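Local coordinates for protein toll-like receptor 13 (Mus musculus, PDB 4Z0C) that recognizes and binds bacterial 23S rRNA as an innate immune receptor, signalling through MYD88 and TRAF6 to activate NF-kappa-B, at residues L594-L605 / V619-S628. Sequence-based numbering, arbitrary orientation.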
loop_
_atom_site.group_PDB
_atom_site.type_symbol
_atom_site.label_atom_id
_atom_site.label_comp_id
_atom_site.label_asym_id
_atom_site.label_seq_id
_atom_site.Cartn_x
_atom_site.Cartn_y
_atom_site.Cartn_z
ATOM N N LEU A 594 23.811 3.874 -8.532
ATOM C CA LEU A 594 23.918 5.029 -9.413
ATOM C C LEU A 594 25.206 4.883 -10.221
ATOM O O LEU A 594 26.283 4.727 -9.644
ATOM C CB LEU A 594 23.953 6.331 -8.596
ATOM C CG LEU A 594 22.829 6.578 -7.581
ATOM C CD1 LEU A 594 23.089 7.830 -6.754
ATOM C CD2 LEU A 594 21.499 6.708 -8.277
ATOM N N ASN A 595 25.088 4.873 -11.548
ATOM C CA ASN A 595 26.252 4.801 -12.422
ATOM C C ASN A 595 27.217 5.921 -12.053
ATOM O O ASN A 595 26.791 7.019 -11.680
ATOM C CB ASN A 595 25.824 4.910 -13.891
ATOM C CG ASN A 595 27.000 4.816 -14.872
ATOM O OD1 ASN A 595 27.837 5.723 -14.945
ATOM N ND2 ASN A 595 27.051 3.728 -15.648
ATOM N N ALA A 596 28.513 5.635 -12.137
ATOM C CA ALA A 596 29.534 6.591 -11.703
ATOM C C ALA A 596 29.368 7.949 -12.385
ATOM O O ALA A 596 29.589 8.979 -11.764
ATOM C CB ALA A 596 30.927 6.036 -11.941
ATOM N N SER A 597 28.945 7.955 -13.646
ATOM C CA SER A 597 28.792 9.210 -14.374
ATOM C C SER A 597 27.333 9.626 -14.598
ATOM O O SER A 597 27.047 10.404 -15.506
ATOM C CB SER A 597 29.521 9.124 -15.721
ATOM O OG SER A 597 29.164 7.948 -16.429
ATOM N N LEU A 598 26.426 9.128 -13.757
ATOM C CA LEU A 598 24.985 9.384 -13.896
ATOM C C LEU A 598 24.595 10.873 -13.868
ATOM O O LEU A 598 23.702 11.301 -14.607
ATOM C CB LEU A 598 24.220 8.633 -12.799
ATOM C CG LEU A 598 22.689 8.654 -12.834
ATOM C CD1 LEU A 598 22.159 7.903 -14.043
ATOM C CD2 LEU A 598 22.162 8.063 -11.551
ATOM N N PHE A 599 25.282 11.654 -13.034
ATOM C CA PHE A 599 24.956 13.068 -12.845
ATOM C C PHE A 599 25.651 14.021 -13.828
ATOM O O PHE A 599 25.594 15.237 -13.658
ATOM C CB PHE A 599 25.307 13.511 -11.423
ATOM C CG PHE A 599 24.539 12.802 -10.356
ATOM C CD1 PHE A 599 23.170 12.698 -10.424
ATOM C CD2 PHE A 599 25.196 12.230 -9.282
ATOM C CE1 PHE A 599 22.473 12.038 -9.429
ATOM C CE2 PHE A 599 24.503 11.574 -8.287
ATOM C CZ PHE A 599 23.142 11.479 -8.360
ATOM N N GLN A 600 26.312 13.484 -14.841
ATOM C CA GLN A 600 27.133 14.314 -15.727
ATOM C C GLN A 600 26.412 15.435 -16.454
ATOM O O GLN A 600 26.981 16.496 -16.682
ATOM C CB GLN A 600 27.851 13.456 -16.749
ATOM C CG GLN A 600 29.163 12.920 -16.255
ATOM C CD GLN A 600 29.950 12.269 -17.364
ATOM O OE1 GLN A 600 29.376 11.678 -18.289
ATOM N NE2 GLN A 600 31.269 12.394 -17.297
ATOM N N ASN A 601 25.166 15.214 -16.834
ATOM C CA ASN A 601 24.473 16.232 -17.609
ATOM C C ASN A 601 23.635 17.202 -16.778
ATOM O O ASN A 601 23.065 18.161 -17.302
ATOM C CB ASN A 601 23.634 15.580 -18.695
ATOM C CG ASN A 601 24.389 15.457 -19.980
ATOM O OD1 ASN A 601 25.268 14.610 -20.109
ATOM N ND2 ASN A 601 24.080 16.321 -20.935
ATOM N N LEU A 602 23.566 16.940 -15.482
ATOM C CA LEU A 602 22.694 17.695 -14.615
ATOM C C LEU A 602 23.398 18.971 -14.184
ATOM O O LEU A 602 23.666 19.191 -13.000
ATOM C CB LEU A 602 22.244 16.854 -13.418
ATOM C CG LEU A 602 21.564 15.510 -13.708
ATOM C CD1 LEU A 602 21.033 14.887 -12.416
ATOM C CD2 LEU A 602 20.447 15.656 -14.747
ATOM N N LYS A 603 23.720 19.794 -15.174
ATOM C CA LYS A 603 24.490 21.002 -14.949
ATOM C C LYS A 603 23.639 22.121 -14.353
ATOM O O LYS A 603 24.187 23.103 -13.854
ATOM C CB LYS A 603 25.157 21.454 -16.246
ATOM C CG LYS A 603 26.412 20.664 -16.562
ATOM C CD LYS A 603 26.468 20.291 -18.017
ATOM C CE LYS A 603 27.606 19.334 -18.296
ATOM N NZ LYS A 603 27.523 18.829 -19.698
ATOM N N ARG A 604 22.315 21.946 -14.359
ATOM C CA ARG A 604 21.419 22.922 -13.734
ATOM C C ARG A 604 20.841 22.442 -12.405
ATOM O O ARG A 604 19.942 23.073 -11.879
ATOM C CB ARG A 604 20.245 23.299 -14.638
ATOM C CG ARG A 604 20.451 24.482 -15.542
ATOM C CD ARG A 604 19.384 24.456 -16.617
ATOM N NE ARG A 604 19.732 25.225 -17.807
ATOM C CZ ARG A 604 20.613 24.823 -18.720
ATOM N NH1 ARG A 604 21.234 23.658 -18.583
ATOM N NH2 ARG A 604 20.870 25.585 -19.773
ATOM N N LEU A 605 21.328 21.330 -11.867
ATOM C CA LEU A 605 20.775 20.829 -10.616
ATOM C C LEU A 605 21.064 21.783 -9.449
ATOM O O LEU A 605 22.209 22.152 -9.210
ATOM C CB LEU A 605 21.287 19.418 -10.306
ATOM C CG LEU A 605 20.522 18.642 -9.213
ATOM C CD1 LEU A 605 19.132 18.249 -9.659
ATOM C CD2 LEU A 605 21.284 17.413 -8.743
ATOM N N VAL A 619 30.930 7.548 -4.268
ATOM C CA VAL A 619 31.600 7.236 -5.532
ATOM C C VAL A 619 32.438 8.427 -6.010
ATOM O O VAL A 619 31.901 9.528 -6.168
ATOM C CB VAL A 619 30.565 6.867 -6.629
ATOM C CG1 VAL A 619 31.206 6.867 -8.001
ATOM C CG2 VAL A 619 29.892 5.516 -6.333
ATOM N N PRO A 620 33.752 8.212 -6.258
ATOM C CA PRO A 620 34.671 9.294 -6.666
ATOM C C PRO A 620 34.218 10.019 -7.939
ATOM O O PRO A 620 33.818 9.355 -8.901
ATOM C CB PRO A 620 36.006 8.562 -6.909
ATOM C CG PRO A 620 35.927 7.352 -6.045
ATOM C CD PRO A 620 34.459 6.930 -6.081
ATOM N N ASP A 621 34.250 11.355 -7.914
ATOM C CA ASP A 621 33.836 12.187 -9.056
ATOM C C ASP A 621 32.363 12.054 -9.479
ATOM O O ASP A 621 31.980 12.485 -10.572
ATOM C CB ASP A 621 34.757 11.987 -10.272
ATOM C CG ASP A 621 36.113 12.685 -10.111
ATOM O OD1 ASP A 621 36.140 13.871 -9.710
ATOM O OD2 ASP A 621 37.147 12.053 -10.420
ATOM N N MET A 622 31.538 11.445 -8.638
ATOM C CA MET A 622 30.119 11.353 -8.955
ATOM C C MET A 622 29.422 12.721 -8.993
ATOM O O MET A 622 28.529 12.952 -9.805
ATOM C CB MET A 622 29.409 10.423 -7.971
ATOM C CG MET A 622 27.919 10.298 -8.216
ATOM S SD MET A 622 27.200 8.938 -7.283
ATOM C CE MET A 622 27.421 7.634 -8.492
ATOM N N PHE A 623 29.861 13.637 -8.141
ATOM C CA PHE A 623 29.164 14.911 -7.982
ATOM C C PHE A 623 29.913 16.085 -8.613
ATOM O O PHE A 623 29.405 17.209 -8.644
ATOM C CB PHE A 623 28.936 15.172 -6.488
ATOM C CG PHE A 623 28.362 13.979 -5.749
ATOM C CD1 PHE A 623 27.064 13.545 -5.998
ATOM C CD2 PHE A 623 29.108 13.307 -4.789
ATOM C CE1 PHE A 623 26.548 12.460 -5.324
ATOM C CE2 PHE A 623 28.569 12.218 -4.102
ATOM C CZ PHE A 623 27.301 11.804 -4.371
ATOM N N SER A 624 31.092 15.796 -9.160
ATOM C CA SER A 624 32.004 16.801 -9.711
ATOM C C SER A 624 31.463 17.590 -10.897
ATOM O O SER A 624 32.067 18.563 -11.291
ATOM C CB SER A 624 33.317 16.144 -10.139
ATOM O OG SER A 624 33.959 15.563 -9.030
ATOM N N SER A 625 30.355 17.167 -11.496
ATOM C CA SER A 625 29.803 17.928 -12.613
ATOM C C SER A 625 28.751 18.914 -12.135
ATOM O O SER A 625 28.332 19.791 -12.885
ATOM C CB SER A 625 29.187 17.010 -13.674
ATOM O OG SER A 625 30.190 16.436 -14.499
ATOM N N LEU A 626 28.347 18.778 -10.878
ATOM C CA LEU A 626 27.221 19.541 -10.363
ATOM C C LEU A 626 27.616 20.985 -10.015
ATOM O O LEU A 626 27.792 21.326 -8.849
ATOM C CB LEU A 626 26.583 18.807 -9.175
ATOM C CG LEU A 626 26.172 17.342 -9.430
ATOM C CD1 LEU A 626 25.628 16.685 -8.161
ATOM C CD2 LEU A 626 25.172 17.192 -10.579
ATOM N N GLN A 627 27.783 21.807 -11.053
ATOM C CA GLN A 627 28.192 23.217 -10.934
ATOM C C GLN A 627 27.236 24.034 -10.078
ATOM O O GLN A 627 27.653 24.777 -9.191
ATOM C CB GLN A 627 28.189 23.871 -12.313
ATOM C CG GLN A 627 29.291 23.455 -13.265
ATOM C CD GLN A 627 28.872 23.646 -14.717
ATOM O OE1 GLN A 627 28.049 24.516 -15.029
ATOM N NE2 GLN A 627 29.447 22.846 -15.614
ATOM N N SER A 628 25.948 23.900 -10.381
ATOM C CA SER A 628 24.904 24.710 -9.783
ATOM C C SER A 628 24.370 24.142 -8.481
ATOM O O SER A 628 23.424 24.687 -7.923
ATOM C CB SER A 628 23.748 24.871 -10.766
ATOM O OG SER A 628 24.240 25.139 -12.063
HETATM O O HOH W 1 27.886 11.028 -11.728
#
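One water joins the backbones of Ala-596, Phe-599 and Met-622: it donates to Ala-596 O (2.7 Å) and Met-622 O (2.8 Å) and accepts from Phe-599 N (3.0 Å), so it ties together two backbones that share no direct hydrogen bond here. Met-622 O also lies in the plane of the Phe-599 ring, at its edge, 3.5 Å from CD2 of that ring. The methionine chain leaves with CG anti to the backbone N (chi1 179°), which lays Met-622 CG 3.5 Å from Phe-599 CD2. A bend at chi3 then carries the methyl CE back to the carbonyls of Leu-594 and Asn-595, while SD makes an oblique Met-aromatic contact. Phe-599 and Phe-623 point the same way and meet rim to rim with their planes 24° apart; Phe-599 CE2 lies 3.7 Å from Phe-623 CE1. Further along, one methyl of Leu-626, CD2, packs against CB of both Phe-599 and Leu-602. The far end is closed by Ser-628 OG, which donates to Lys-603 O at 2.7 Å in the carbonyl plane. The segments lie at equivalent places in successive turns of the TLR13 ectodomain's leucine-rich-repeat solenoid, 594-605 leading from strand 592-594 toward 607-609, and 619-628 between strands 607-609 and 631-633. Phe-599 and Leu-605 reach inward to Leu-580 of strand 579-581, and Phe-623 and Leu-626 to Leu-608 of strand 607-609.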